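Local coordinates for protein sarcoplasmic calcium-binding proteins II, V, VI, and VII (Branchiostoma lanceolatum, PDB 2SAS) that binds calcium ions through EF-hand loops in muscle and seems to be more abundant in fast-contracting muscles, at residues Lys9-Phe12 against Thr13-Phe17; Leu46-Ala49 against Asp50-Met54; Asp60-Arg63 against Asp64-Arg68; Leu164-Arg167 against Leu168-Pro172. All blocks are in the same frame, centred on the assembly; numbering follows the deposited sequence.

Contact 1: residues Lys9-Phe12 against Thr13-Phe17; sequences KIKF and TFDFF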
loop_
_atom_site.group_PDB
_atom_site.type_symbol
_atom_site.label_atom_id
_atom_site.label_comp_id
_atom_site.label_asym_id
_atom_site.label_seq_id
_atom_site.Cartn_x
_atom_site.Cartn_y
_atom_site.Cartn_z
ATOM N N LYS A 9 6.404 -3.246 -8.706
ATOM C CA LYS A 9 6.216 -1.833 -9.049
ATOM C C LYS A 9 5.222 -1.747 -10.179
ATOM O O LYS A 9 4.476 -0.760 -10.228
ATOM C CB LYS A 9 7.501 -1.073 -9.407
ATOM C CG LYS A 9 8.642 -1.364 -8.410
ATOM C CD LYS A 9 9.913 -0.648 -8.785
ATOM C CE LYS A 9 10.324 -0.924 -10.238
ATOM N NZ LYS A 9 11.664 -0.453 -10.586
ATOM N N ILE A 10 5.251 -2.715 -11.087
ATOM C CA ILE A 10 4.239 -2.726 -12.165
ATOM C C ILE A 10 2.850 -2.938 -11.534
ATOM O O ILE A 10 1.856 -2.268 -11.839
ATOM C CB ILE A 10 4.589 -3.665 -13.343
ATOM C CG1 ILE A 10 5.828 -3.072 -14.115
ATOM C CG2 ILE A 10 3.393 -3.679 -14.320
ATOM C CD1 ILE A 10 6.704 -4.096 -14.877
ATOM N N LYS A 11 2.757 -3.849 -10.597
ATOM C CA LYS A 11 1.478 -4.088 -9.904
ATOM C C LYS A 11 1.060 -2.741 -9.295
ATOM O O LYS A 11 -0.074 -2.275 -9.470
ATOM C CB LYS A 11 1.556 -5.216 -8.919
ATOM C CG LYS A 11 0.212 -5.714 -8.343
ATOM C CD LYS A 11 -0.842 -5.899 -9.451
ATOM C CE LYS A 11 -1.966 -6.763 -8.920
ATOM N NZ LYS A 11 -2.835 -5.974 -7.986
ATOM N N PHE A 12 2.016 -2.096 -8.610
ATOM C CA PHE A 12 1.820 -0.801 -7.988
ATOM C C PHE A 12 1.134 0.176 -8.907
ATOM O O PHE A 12 0.121 0.766 -8.476
ATOM C CB PHE A 12 3.075 -0.203 -7.385
ATOM C CG PHE A 12 2.901 1.093 -6.651
ATOM C CD1 PHE A 12 2.982 2.307 -7.308
ATOM C CD2 PHE A 12 2.660 1.062 -5.266
ATOM C CE1 PHE A 12 2.859 3.512 -6.597
ATOM C CE2 PHE A 12 2.545 2.263 -4.550
ATOM C CZ PHE A 12 2.647 3.479 -5.216
ATOM N N THR A 13 1.621 0.414 -10.086
ATOM C CA THR A 13 0.950 1.352 -11.035
ATOM C C THR A 13 -0.391 0.846 -11.504
ATOM O O THR A 13 -1.339 1.640 -11.825
ATOM C CB THR A 13 1.942 1.641 -12.224
ATOM O OG1 THR A 13 2.026 0.415 -13.006
ATOM C CG2 THR A 13 3.344 2.027 -11.735
ATOM N N PHE A 14 -0.568 -0.470 -11.615
ATOM C CA PHE A 14 -1.872 -0.999 -12.112
ATOM C C PHE A 14 -2.897 -0.504 -11.096
ATOM O O PHE A 14 -3.835 0.224 -11.399
ATOM C CB PHE A 14 -1.807 -2.522 -12.261
ATOM C CG PHE A 14 -2.966 -3.272 -12.819
ATOM C CD1 PHE A 14 -3.166 -3.402 -14.198
ATOM C CD2 PHE A 14 -3.891 -3.868 -11.981
ATOM C CE1 PHE A 14 -4.271 -4.074 -14.724
ATOM C CE2 PHE A 14 -4.998 -4.561 -12.446
ATOM C CZ PHE A 14 -5.159 -4.645 -13.828
ATOM N N ASP A 15 -2.611 -0.894 -9.854
ATOM C CA ASP A 15 -3.439 -0.679 -8.695
ATOM C C ASP A 15 -3.744 0.721 -8.216
ATOM O O ASP A 15 -4.867 0.934 -7.745
ATOM C CB ASP A 15 -2.843 -1.444 -7.488
ATOM C CG ASP A 15 -3.050 -2.928 -7.498
ATOM O OD1 ASP A 15 -3.611 -3.453 -8.459
ATOM O OD2 ASP A 15 -2.662 -3.587 -6.501
ATOM N N PHE A 16 -2.766 1.593 -8.213
ATOM C CA PHE A 16 -2.868 2.958 -7.707
ATOM C C PHE A 16 -3.043 3.972 -8.791
ATOM O O PHE A 16 -3.660 5.026 -8.596
ATOM C CB PHE A 16 -1.582 3.297 -6.896
ATOM C CG PHE A 16 -1.621 2.602 -5.571
ATOM C CD1 PHE A 16 -1.480 1.223 -5.509
ATOM C CD2 PHE A 16 -1.856 3.354 -4.429
ATOM C CE1 PHE A 16 -1.578 0.562 -4.255
ATOM C CE2 PHE A 16 -1.941 2.728 -3.182
ATOM C CZ PHE A 16 -1.846 1.347 -3.119
ATOM N N PHE A 17 -2.517 3.729 -9.953
ATOM C CA PHE A 17 -2.612 4.757 -11.008
ATOM C C PHE A 17 -3.681 4.407 -12.034
ATOM O O PHE A 17 -3.969 5.325 -12.817
ATOM C CB PHE A 17 -1.282 4.946 -11.673
ATOM C CG PHE A 17 -0.065 5.238 -10.907
ATOM C CD1 PHE A 17 -0.119 5.666 -9.552
ATOM C CD2 PHE A 17 1.171 5.226 -11.577
ATOM C CE1 PHE A 17 1.051 6.008 -8.885
ATOM C CE2 PHE A 17 2.344 5.572 -10.898
ATOM C CZ PHE A 17 2.274 5.980 -9.554
#
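Phe-12 meets two rings of the following turn in two different ways. Against Phe-16 it forms an offset stack, the planes only 6° from parallel and the centroids 4.8 Å apart; toward Phe-17 it turns its edge, in an offset edge-to-face pair whose planes stand at 81°. The stack is uneven: CE2 of Phe-12 lies over the centre of the Phe-16 ring, while CD1 of Phe-16 covers only the rim of Phe-12. In the second pair CE1 of Phe-12 comes 3.8 Å from CE1 of Phe-17. With CG of Phe-12 anti to its backbone N (chi1 -176°), the ring leans along the helix toward the residues one turn on, and the three rings make one aromatic cluster.

On another side of the helix Lys-11, its chain bent at chi2 and chi4, brings NZ to 2.7 Å from OD1 of Asp-15, on the syn side of that oxygen. A weaker bond to OD2 completes the salt bridge. Thr-13 returns its hydroxyl to the backbone: OG1 donates to Ile-10 O at 2.9 Å, an oxygen that also accepts from Phe-14 N, and OG1 bonds in addition to the hydroxyl of Tyr-82.

These turns belong to helix 4-18, which leads into the first calcium loop. Ile-10 packs on helix 79-91, Thr-13 and Phe-17 on helix 158-170, and the Phe-14 ring meets Trp-79 edge-to-face. Gln-137 of the second subunit packs on Lys-11, Phe-12 and Phe-16.

Contact 2: residues Leu46-Ala49 against Asp50-Met54; sequences LSDA and DYKSM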
loop_
_atom_site.group_PDB
_atom_site.type_symbol
_atom_site.label_atom_id
_atom_site.label_comp_id
_atom_site.label_asym_id
_atom_site.label_seq_id
_atom_site.Cartn_x
_atom_site.Cartn_y
_atom_site.Cartn_z
ATOM N N LEU A 46 -13.323 24.748 -11.869
ATOM C CA LEU A 46 -12.990 24.473 -13.297
ATOM C C LEU A 46 -14.255 24.673 -14.100
ATOM O O LEU A 46 -15.349 24.383 -13.562
ATOM C CB LEU A 46 -12.438 23.033 -13.311
ATOM C CG LEU A 46 -10.976 22.735 -13.527
ATOM C CD1 LEU A 46 -10.047 23.751 -12.882
ATOM C CD2 LEU A 46 -10.595 21.346 -12.990
ATOM N N SER A 47 -14.174 25.112 -15.321
ATOM C CA SER A 47 -15.390 25.252 -16.147
ATOM C C SER A 47 -15.776 23.907 -16.785
ATOM O O SER A 47 -14.986 22.913 -16.775
ATOM C CB SER A 47 -15.123 26.264 -17.247
ATOM O OG SER A 47 -13.950 25.949 -17.920
ATOM N N ASP A 48 -16.946 23.888 -17.372
ATOM C CA ASP A 48 -17.478 22.703 -18.078
ATOM C C ASP A 48 -16.434 22.341 -19.141
ATOM O O ASP A 48 -15.940 21.223 -19.266
ATOM C CB ASP A 48 -18.892 22.969 -18.582
ATOM C CG ASP A 48 -19.597 21.941 -19.412
ATOM O OD1 ASP A 48 -19.857 20.782 -18.945
ATOM O OD2 ASP A 48 -20.040 22.178 -20.534
ATOM N N ALA A 49 -16.044 23.283 -19.949
ATOM C CA ALA A 49 -15.041 23.040 -20.996
ATOM C C ALA A 49 -13.778 22.372 -20.443
ATOM O O ALA A 49 -13.226 21.504 -21.143
ATOM C CB ALA A 49 -14.759 24.328 -21.755
ATOM N N ASP A 50 -13.302 22.774 -19.266
ATOM C CA ASP A 50 -12.080 22.197 -18.693
ATOM C C ASP A 50 -12.280 20.700 -18.421
ATOM O O ASP A 50 -11.348 19.920 -18.653
ATOM C CB ASP A 50 -11.614 22.897 -17.410
ATOM C CG ASP A 50 -11.241 24.348 -17.616
ATOM O OD1 ASP A 50 -10.691 24.618 -18.675
ATOM O OD2 ASP A 50 -11.545 25.199 -16.759
ATOM N N TYR A 51 -13.452 20.337 -17.927
ATOM C CA TYR A 51 -13.745 18.921 -17.650
ATOM C C TYR A 51 -13.815 18.134 -18.943
ATOM O O TYR A 51 -13.366 17.004 -19.054
ATOM C CB TYR A 51 -14.994 18.825 -16.841
ATOM C CG TYR A 51 -14.767 19.263 -15.406
ATOM C CD1 TYR A 51 -13.914 18.530 -14.574
ATOM C CD2 TYR A 51 -15.355 20.409 -14.906
ATOM C CE1 TYR A 51 -13.685 18.892 -13.262
ATOM C CE2 TYR A 51 -15.138 20.776 -13.574
ATOM C CZ TYR A 51 -14.345 20.019 -12.746
ATOM O OH TYR A 51 -14.173 20.402 -11.444
ATOM N N LYS A 52 -14.375 18.839 -19.951
ATOM C CA LYS A 52 -14.496 18.227 -21.276
ATOM C C LYS A 52 -13.130 17.933 -21.846
ATOM O O LYS A 52 -12.889 16.795 -22.321
ATOM C CB LYS A 52 -15.410 19.040 -22.182
ATOM C CG LYS A 52 -16.887 18.747 -21.795
ATOM C CD LYS A 52 -17.791 19.510 -22.772
ATOM C CE LYS A 52 -19.236 19.410 -22.256
ATOM N NZ LYS A 52 -20.169 19.982 -23.261
ATOM N N SER A 53 -12.221 18.887 -21.745
ATOM C CA SER A 53 -10.866 18.649 -22.287
ATOM C C SER A 53 -10.220 17.480 -21.575
ATOM O O SER A 53 -9.630 16.614 -22.216
ATOM C CB SER A 53 -10.002 19.890 -22.151
ATOM O OG SER A 53 -10.819 21.007 -22.446
ATOM N N MET A 54 -10.318 17.524 -20.266
ATOM C CA MET A 54 -9.739 16.476 -19.394
ATOM C C MET A 54 -10.237 15.088 -19.814
ATOM O O MET A 54 -9.532 14.078 -19.887
ATOM C CB MET A 54 -10.052 16.834 -17.958
ATOM C CG MET A 54 -9.684 15.734 -17.015
ATOM S SD MET A 54 -7.920 15.378 -17.139
ATOM C CE MET A 54 -7.150 16.964 -16.752
#
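Leu-46 lays its CB against the ring of Tyr-51, 3.5 Å from CE2, and the two side chains cross at about a right angle. Its CD2 touches the same ring near CE1 and CZ, while CG rests on CB of Asp-50. The tyrosine hydroxyl reaches past this contact to bond with Lys-43 O, and the ring also meets Tyr-38 of helix 28-42.

Ser-47, next in line, grips one carboxylate oxygen twice. Its backbone N donates to OD2 of Asp-50 at 3.0 Å, on the anti side, and its OG donates to the same OD2 at 2.8 Å from above the carboxylate plane, both from one face. Chi1 of 51° sets OG between the backbone N and the carbonyl carbon, from where it can reach this oxygen. The carbonyl of Ser-47 accepts from Tyr-51 N.

Asp-48 leans along the surface toward Lys-52, whose chain runs extended beyond CG; OD2 and NZ form a long salt bridge of 3.5 Å. Ala-49 O takes two donors from Ser-53, the backbone N at 2.9 Å and OG at 2.8 Å, arriving from opposite faces of the carbonyl plane.

This is the beginning of helix 48-69, with Ser-47 as N-cap. The bond from Ser-47 N to the Asp-50 carboxylate matches one half of a capping box, while the serine hydroxyl donates to that carboxylate too.

Contact 3: residues Asp60-Arg63 against Asp64-Arg68; sequences DEWR and DLKGR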
loop_
_atom_site.group_PDB
_atom_site.type_symbol
_atom_site.label_atom_id
_atom_site.label_comp_id
_atom_site.label_asym_id
_atom_site.label_seq_id
_atom_site.Cartn_x
_atom_site.Cartn_y
_atom_site.Cartn_z
ATOM N N ASP A 60 -8.700 9.315 -24.969
ATOM C CA ASP A 60 -7.517 9.244 -25.815
ATOM C C ASP A 60 -6.463 8.394 -25.092
ATOM O O ASP A 60 -5.700 7.627 -25.682
ATOM C CB ASP A 60 -7.144 10.705 -26.033
ATOM C CG ASP A 60 -6.547 11.154 -27.317
ATOM O OD1 ASP A 60 -5.687 10.422 -27.870
ATOM O OD2 ASP A 60 -6.945 12.290 -27.759
ATOM N N GLU A 61 -6.395 8.491 -23.771
ATOM C CA GLU A 61 -5.457 7.663 -23.014
ATOM C C GLU A 61 -5.960 6.209 -23.041
ATOM O O GLU A 61 -5.193 5.281 -23.499
ATOM C CB GLU A 61 -5.257 8.142 -21.606
ATOM C CG GLU A 61 -4.002 7.686 -20.891
ATOM C CD GLU A 61 -4.002 7.747 -19.399
ATOM O OE1 GLU A 61 -4.514 8.790 -18.936
ATOM O OE2 GLU A 61 -3.540 6.842 -18.721
ATOM N N TRP A 62 -7.169 5.956 -22.650
ATOM C CA TRP A 62 -7.774 4.624 -22.630
ATOM C C TRP A 62 -7.623 3.919 -23.995
ATOM O O TRP A 62 -7.289 2.736 -24.112
ATOM C CB TRP A 62 -9.249 4.701 -22.255
ATOM C CG TRP A 62 -10.044 3.448 -22.388
ATOM C CD1 TRP A 62 -11.247 3.252 -23.046
ATOM C CD2 TRP A 62 -9.649 2.163 -21.863
ATOM N NE1 TRP A 62 -11.647 1.948 -22.908
ATOM C CE2 TRP A 62 -10.683 1.258 -22.202
ATOM C CE3 TRP A 62 -8.573 1.726 -21.113
ATOM C CZ2 TRP A 62 -10.632 -0.070 -21.782
ATOM C CZ3 TRP A 62 -8.503 0.432 -20.707
ATOM C CH2 TRP A 62 -9.527 -0.474 -21.054
ATOM N N ARG A 63 -7.900 4.695 -25.031
ATOM C CA ARG A 63 -7.804 4.251 -26.417
ATOM C C ARG A 63 -6.407 3.734 -26.703
ATOM O O ARG A 63 -6.244 2.649 -27.270
ATOM C CB ARG A 63 -8.171 5.368 -27.376
ATOM C CG ARG A 63 -8.130 5.090 -28.853
ATOM C CD ARG A 63 -9.402 5.541 -29.527
ATOM N NE ARG A 63 -10.546 5.519 -28.607
ATOM C CZ ARG A 63 -11.143 6.653 -28.219
ATOM N NH1 ARG A 63 -10.662 7.827 -28.633
ATOM N NH2 ARG A 63 -12.215 6.633 -27.423
ATOM N N ASP A 64 -5.392 4.481 -26.322
ATOM C CA ASP A 64 -4.006 4.039 -26.590
ATOM C C ASP A 64 -3.661 2.851 -25.707
ATOM O O ASP A 64 -2.869 2.006 -26.195
ATOM C CB ASP A 64 -3.019 5.177 -26.378
ATOM C CG ASP A 64 -1.595 4.843 -26.781
ATOM O OD1 ASP A 64 -0.862 4.343 -25.900
ATOM O OD2 ASP A 64 -1.195 5.096 -27.918
ATOM N N LEU A 65 -4.157 2.798 -24.483
ATOM C CA LEU A 65 -3.811 1.641 -23.640
ATOM C C LEU A 65 -4.532 0.398 -24.202
ATOM O O LEU A 65 -3.842 -0.618 -24.429
ATOM C CB LEU A 65 -4.049 1.943 -22.184
ATOM C CG LEU A 65 -3.930 0.803 -21.163
ATOM C CD1 LEU A 65 -2.516 0.341 -21.059
ATOM C CD2 LEU A 65 -4.495 1.330 -19.842
ATOM N N LYS A 66 -5.843 0.502 -24.336
ATOM C CA LYS A 66 -6.691 -0.575 -24.870
ATOM C C LYS A 66 -6.106 -1.149 -26.163
ATOM O O LYS A 66 -5.996 -2.377 -26.325
ATOM C CB LYS A 66 -8.100 -0.083 -25.187
ATOM C CG LYS A 66 -9.247 -1.042 -25.092
ATOM C CD LYS A 66 -10.596 -0.439 -25.423
ATOM C CE LYS A 66 -10.883 -0.230 -26.888
ATOM N NZ LYS A 66 -10.166 0.965 -27.425
ATOM N N GLY A 67 -5.752 -0.312 -27.093
ATOM C CA GLY A 67 -5.183 -0.719 -28.387
ATOM C C GLY A 67 -3.814 -1.328 -28.364
ATOM O O GLY A 67 -3.268 -1.777 -29.392
ATOM N N ARG A 68 -3.159 -1.390 -27.226
ATOM C CA ARG A 68 -1.821 -1.939 -27.066
ATOM C C ARG A 68 -1.760 -3.165 -26.158
ATOM O O ARG A 68 -0.834 -3.999 -26.308
ATOM C CB ARG A 68 -0.877 -0.974 -26.375
ATOM C CG ARG A 68 -0.256 0.165 -27.116
ATOM C CD ARG A 68 0.581 0.967 -26.145
ATOM N NE ARG A 68 0.601 2.369 -26.538
ATOM C CZ ARG A 68 1.385 2.763 -27.551
ATOM N NH1 ARG A 68 2.193 1.857 -28.109
ATOM N NH2 ARG A 68 1.425 4.021 -27.987
#
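Along this helical stretch the N-H groups of Asp-64 to Gly-67 each bond to the carbonyl four residues back. Of these bonds, Lys-66 N to Trp-62 O is the shortest at 2.7 Å, whereas Asp-64 N reaches Asp-60 O at 3.2 Å. At Arg-68 the pattern tightens, its N donating to Leu-65 O instead, three residues earlier and near the end of helix 48-69.

Trp-62 and Lys-66 carry the main side-chain contact. The aliphatic part of the lysine lies over one face of the indole: CG stands 4.1 Å from the centroid of the six-membered ring in a CH-pi contact, and CD approaches NE1 at 3.6 Å. Bends at chi3 and chi4 then turn NZ back over the five-membered ring, 5.2 Å from its centroid, a long cation-pi approach that is at most weakly attractive. At the indole's edge, CD2 of Leu-65 touches CZ3 of Trp-62 at 4.2 Å.

Further round the helix Asp-64 holds Arg-68. NE of Arg-68 bonds to OD1 of Asp-64, which sits in the plane of the guanidinium, and NH2 makes a weaker bond to OD2. The buried Glu-61 makes a salt bridge to Arg-106 and a hydrogen bond to Asn-105. Ile-26 and Phe-31 pack round the indole, linking it to the first EF-hand.

The indole is thus met mainly by hydrocarbon, with charge contributing little. Within these residues the charge pairing lies with Asp-64 and Arg-68, which span the last turn before the second calcium loop; OD1 of Asp-64 also takes a weak bond from Trp-102 N.

Contact 4: residues Leu164-Arg167 against Leu168-Pro172; sequences LYYR and LLTSP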
loop_
_atom_site.group_PDB
_atom_site.type_symbol
_atom_site.label_atom_id
_atom_site.label_comp_id
_atom_site.label_asym_id
_atom_site.label_seq_id
_atom_site.Cartn_x
_atom_site.Cartn_y
_atom_site.Cartn_z
ATOM N N LEU A 164 11.409 10.048 -12.477
ATOM C CA LEU A 164 11.067 9.076 -11.427
ATOM C C LEU A 164 10.005 8.116 -11.908
ATOM O O LEU A 164 10.093 6.899 -11.675
ATOM C CB LEU A 164 10.750 9.868 -10.180
ATOM C CG LEU A 164 11.819 10.817 -9.654
ATOM C CD1 LEU A 164 11.167 11.775 -8.664
ATOM C CD2 LEU A 164 12.884 9.978 -8.954
ATOM N N TYR A 165 9.006 8.643 -12.620
ATOM C CA TYR A 165 7.960 7.713 -13.145
ATOM C C TYR A 165 8.647 6.620 -13.983
ATOM O O TYR A 165 8.425 5.436 -13.707
ATOM C CB TYR A 165 6.832 8.456 -13.829
ATOM C CG TYR A 165 5.719 7.650 -14.425
ATOM C CD1 TYR A 165 5.898 7.100 -15.708
ATOM C CD2 TYR A 165 4.499 7.455 -13.827
ATOM C CE1 TYR A 165 4.884 6.402 -16.345
ATOM C CE2 TYR A 165 3.459 6.728 -14.426
ATOM C CZ TYR A 165 3.651 6.237 -15.701
ATOM O OH TYR A 165 2.660 5.516 -16.340
ATOM N N TYR A 166 9.539 7.054 -14.857
ATOM C CA TYR A 166 10.335 6.202 -15.730
ATOM C C TYR A 166 11.061 5.107 -14.962
ATOM O O TYR A 166 11.083 3.923 -15.340
ATOM C CB TYR A 166 11.426 6.993 -16.519
ATOM C CG TYR A 166 12.182 6.064 -17.447
ATOM C CD1 TYR A 166 11.485 5.446 -18.490
ATOM C CD2 TYR A 166 13.555 5.782 -17.346
ATOM C CE1 TYR A 166 12.070 4.587 -19.407
ATOM C CE2 TYR A 166 14.170 4.904 -18.237
ATOM C CZ TYR A 166 13.435 4.323 -19.265
ATOM O OH TYR A 166 14.041 3.477 -20.163
ATOM N N ARG A 167 11.698 5.511 -13.877
ATOM C CA ARG A 167 12.484 4.564 -13.069
ATOM C C ARG A 167 11.607 3.599 -12.290
ATOM O O ARG A 167 12.095 2.484 -12.022
ATOM C CB ARG A 167 13.424 5.291 -12.129
ATOM C CG ARG A 167 14.484 6.125 -12.873
ATOM C CD ARG A 167 15.122 6.934 -11.749
ATOM N NE ARG A 167 16.327 7.582 -12.214
ATOM C CZ ARG A 167 17.516 6.957 -12.145
ATOM N NH1 ARG A 167 17.562 5.736 -11.585
ATOM N NH2 ARG A 167 18.615 7.560 -12.573
ATOM N N LEU A 168 10.448 4.050 -11.935
ATOM C CA LEU A 168 9.462 3.255 -11.199
ATOM C C LEU A 168 8.989 2.096 -12.108
ATOM O O LEU A 168 8.764 0.985 -11.684
ATOM C CB LEU A 168 8.235 4.156 -10.893
ATOM C CG LEU A 168 7.265 3.789 -9.810
ATOM C CD1 LEU A 168 5.803 3.914 -10.286
ATOM C CD2 LEU A 168 7.452 2.384 -9.272
ATOM N N LEU A 169 8.769 2.464 -13.372
ATOM C CA LEU A 169 8.288 1.532 -14.377
ATOM C C LEU A 169 9.401 0.590 -14.877
ATOM O O LEU A 169 9.092 -0.596 -15.146
ATOM C CB LEU A 169 7.575 2.309 -15.482
ATOM C CG LEU A 169 6.067 2.442 -15.514
ATOM C CD1 LEU A 169 5.340 1.113 -15.315
ATOM C CD2 LEU A 169 5.633 3.379 -14.368
ATOM N N THR A 170 10.615 1.064 -15.030
ATOM C CA THR A 170 11.642 0.189 -15.615
ATOM C C THR A 170 12.834 -0.330 -14.909
ATOM O O THR A 170 13.289 -1.465 -15.315
ATOM C CB THR A 170 12.073 0.884 -16.981
ATOM O OG1 THR A 170 12.751 2.102 -16.593
ATOM C CG2 THR A 170 10.850 1.176 -17.872
ATOM N N SER A 171 13.331 0.252 -13.829
ATOM C CA SER A 171 14.556 -0.244 -13.202
ATOM C C SER A 171 14.415 -1.633 -12.619
ATOM O O SER A 171 13.409 -1.938 -11.996
ATOM C CB SER A 171 15.072 0.674 -12.091
ATOM O OG SER A 171 15.007 2.012 -12.572
ATOM N N PRO A 172 15.497 -2.370 -12.817
ATOM C CA PRO A 172 15.565 -3.729 -12.286
ATOM C C PRO A 172 16.081 -3.660 -10.867
ATOM O O PRO A 172 16.269 -4.728 -10.263
ATOM C CB PRO A 172 16.479 -4.414 -13.305
ATOM C CG PRO A 172 17.464 -3.377 -13.662
ATOM C CD PRO A 172 16.689 -2.056 -13.609
#
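Tyr-165 and Tyr-166 each offer a ring face to the residue four places on, in the last turns of helix 158-170, within the fourth EF-hand region of the chain. In both, CG anti to the backbone N brings the ring over the next turn, but what they receive differs.

Over Tyr-165 comes a methyl group. CD2 of Leu-169 sits 3.7 Å from the ring centroid and only 14° off the ring normal, a CH-pi contact displaced slightly toward the rim. The ring continues into helix 103-114, where it packs on Ile-107 and Leu-110, and it also touches Phe-17.

Over Tyr-166 comes a hydroxyl oxygen. OG1 of Thr-170 stands above the centre of the ring, 3.5 Å from CZ, while CG2 approaches CE1. The hydroxyl's bond runs to the backbone instead: OG1 donates to Tyr-166 O at 2.8 Å, from above the carbonyl plane. Thr-170 N donates to that same oxygen from the opposite face, so two bonds hold it.

Leu-168 turns to another side of the helix, against Lys-9 and Thr-13 of helix 4-18. Arg-167 extends from CG to NE and makes a salt bridge to Asp-175, which also bonds to the hydroxyl of Ser-171.

Ser-171 is where the chain leaves helical geometry, yet its N still donates to Arg-167 O at 3.1 Å, nearly straight at 162°.

In the fold
All four are local contacts along or at the ends of helices, following one another along the chain; none closes a long loop, and none nests in or crosses another. Contact 1 lies on helix 4-18, ahead of the first calcium loop. Contacts 2 and 3 share helix 48-69, one at its start and the other close to its end before the second calcium loop, with centres 21 Å apart. Contact 4 ends helix 158-170. Contacts 1 and 4 alone touch: NZ of Lys-9 lies 2.7 Å from Ser-171 O, joining the first helix to the last. Contacts 2 and 4 fall on opposite sides of the chain's centre.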